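Local coordinates for sporulation and cell division protein SsgA (Streptomyces sp. Ag82_O1-9, PDB 6SLC) that probably takes part in sporulation-specific cell division, as a member of the SsgA-like family that includes the FtsZ-recruiting SsgB, at residues L41-G46 / A59-G64. Numbering follows the deposited sequence.
Sequences LPVPAG and ATFHTG
Gly46 and Thr60 form a hydrogen-bonded antiparallel pair: Thr60 N donates to Gly46 O (2.8 Å), and Gly46 N to Thr60 O (2.9 Å). Pro44 accepts one further backbone bond, from His62 N to its carbonyl O at 2.9 Å, but without an N-H it cannot return one to His62 O, which its ring CD faces at 3.6 Å. Thr60 O also receives a CA-H...O contact from Ala45 CA at 3.0 Å.

Apolar contacts gather on the face of Ala45 and Phe61, the non-hydrogen-bonded pair. The small Ala45 CB meets the ring at Phe61 CD1 (3.8 Å), while Val43 reaches across with CG1, anti to its backbone N (chi1 180°), to touch Phe61 CB. Leu31 of strand 19-34 and Leu117 of strand 114-120 add to this cluster, where a flat aromatic ring and a branched valine suit a buried interior.

The other face is more polar. His62 brings its CD2 edge to Pro44 O (3.4 Å), and Thr60 CG2 lies over one face of the imidazole, offset toward its rim. Thr60 OG1 binds a water (2.9 Å) that also makes a weak bond to Gly46 O.

Strands 40-50 and 56-64 thus form an amphipathic beta hairpin in the barrel-like sheet, splaying toward Leu41 and Gly64; pairing between these segments stops at the one-sided Pro44-His62 bond, because proline lacks the N-H and the chains part there.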
loop_
_atom_site.group_PDB
_atom_site.type_symbol
_atom_site.label_atom_id
_atom_site.label_comp_id
_atom_site.label_asym_id
_atom_site.label_seq_id
_atom_site.Cartn_x
_atom_site.Cartn_y
_atom_site.Cartn_z
ATOM N N LEU A 41 13.013 6.265 23.032
ATOM C CA LEU A 41 13.426 5.470 21.847
ATOM C C LEU A 41 12.927 6.181 20.598
ATOM O O LEU A 41 11.854 6.790 20.609
ATOM C CB LEU A 41 12.839 4.059 21.953
ATOM C CG LEU A 41 13.321 3.238 23.149
ATOM C CD1 LEU A 41 12.511 1.962 23.296
ATOM C CD2 LEU A 41 14.797 2.899 23.037
ATOM N N PRO A 42 13.661 6.082 19.472
ATOM C CA PRO A 42 13.263 6.724 18.228
ATOM C C PRO A 42 12.133 5.931 17.561
ATOM O O PRO A 42 12.224 4.703 17.470
ATOM C CB PRO A 42 14.539 6.675 17.372
ATOM C CG PRO A 42 15.217 5.405 17.824
ATOM C CD PRO A 42 14.895 5.306 19.307
ATOM N N VAL A 43 11.101 6.643 17.101
ATOM C CA VAL A 43 10.004 6.049 16.295
ATOM C C VAL A 43 9.851 6.889 15.041
ATOM O O VAL A 43 9.156 7.904 15.058
ATOM C CB VAL A 43 8.693 5.986 17.092
ATOM C CG1 VAL A 43 7.582 5.389 16.253
ATOM C CG2 VAL A 43 8.859 5.220 18.389
ATOM N N PRO A 44 10.462 6.488 13.909
ATOM C CA PRO A 44 10.122 7.079 12.622
ATOM C C PRO A 44 8.624 6.846 12.385
ATOM O O PRO A 44 8.124 5.775 12.687
ATOM C CB PRO A 44 10.968 6.329 11.577
ATOM C CG PRO A 44 11.977 5.521 12.380
ATOM C CD PRO A 44 11.411 5.378 13.774
ATOM N N ALA A 45 7.924 7.870 11.906
ATOM C CA ALA A 45 6.472 7.820 11.666
ATOM C C ALA A 45 6.201 8.478 10.328
ATOM O O ALA A 45 6.878 9.457 10.010
ATOM C CB ALA A 45 5.736 8.497 12.777
ATOM N N GLY A 46 5.328 7.861 9.542
ATOM C CA GLY A 46 4.769 8.451 8.320
ATOM C C GLY A 46 3.378 8.964 8.616
ATOM O O GLY A 46 2.594 8.222 9.228
ATOM N N ALA A 59 -1.438 7.616 10.600
ATOM C CA ALA A 59 -0.060 7.552 11.128
ATOM C C ALA A 59 0.434 6.105 11.045
ATOM O O ALA A 59 -0.287 5.194 11.470
ATOM C CB ALA A 59 -0.021 8.098 12.531
ATOM N N THR A 60 1.618 5.908 10.471
ATOM C CA THR A 60 2.389 4.635 10.535
ATOM C C THR A 60 3.605 4.830 11.452
ATOM O O THR A 60 4.494 5.616 11.110
ATOM C CB THR A 60 2.802 4.193 9.136
ATOM O OG1 THR A 60 1.635 4.071 8.324
ATOM C CG2 THR A 60 3.525 2.874 9.152
ATOM N N PHE A 61 3.606 4.191 12.618
ATOM C CA PHE A 61 4.753 4.156 13.557
ATOM C C PHE A 61 5.633 2.953 13.212
ATOM O O PHE A 61 5.164 1.811 13.322
ATOM C CB PHE A 61 4.247 4.080 14.996
ATOM C CG PHE A 61 3.305 5.189 15.365
ATOM C CD1 PHE A 61 3.718 6.510 15.339
ATOM C CD2 PHE A 61 2.007 4.910 15.749
ATOM C CE1 PHE A 61 2.839 7.532 15.666
ATOM C CE2 PHE A 61 1.131 5.933 16.080
ATOM C CZ PHE A 61 1.542 7.243 16.017
ATOM N N HIS A 62 6.858 3.205 12.760
ATOM C CA HIS A 62 7.861 2.147 12.470
ATOM C C HIS A 62 8.499 1.748 13.799
ATOM O O HIS A 62 9.425 2.453 14.238
ATOM C CB HIS A 62 8.854 2.635 11.414
ATOM C CG HIS A 62 8.199 2.985 10.121
ATOM N ND1 HIS A 62 7.927 2.038 9.142
ATOM C CD2 HIS A 62 7.739 4.170 9.662
ATOM C CE1 HIS A 62 7.330 2.636 8.122
ATOM N NE2 HIS A 62 7.202 3.949 8.419
ATOM N N THR A 63 7.949 0.719 14.449
ATOM C CA THR A 63 8.335 0.290 15.822
ATOM C C THR A 63 9.467 -0.751 15.783
ATOM O O THR A 63 9.984 -1.081 16.866
ATOM C CB THR A 63 7.123 -0.235 16.596
ATOM O OG1 THR A 63 6.516 -1.268 15.819
ATOM C CG2 THR A 63 6.133 0.868 16.895
ATOM N N GLY A 64 9.809 -1.257 14.597
ATOM C CA GLY A 64 10.959 -2.143 14.351
ATOM C C GLY A 64 11.208 -2.265 12.862
ATOM O O GLY A 64 10.481 -1.601 12.090
HETATM O O HOH W 1 0.603 6.476 7.101
#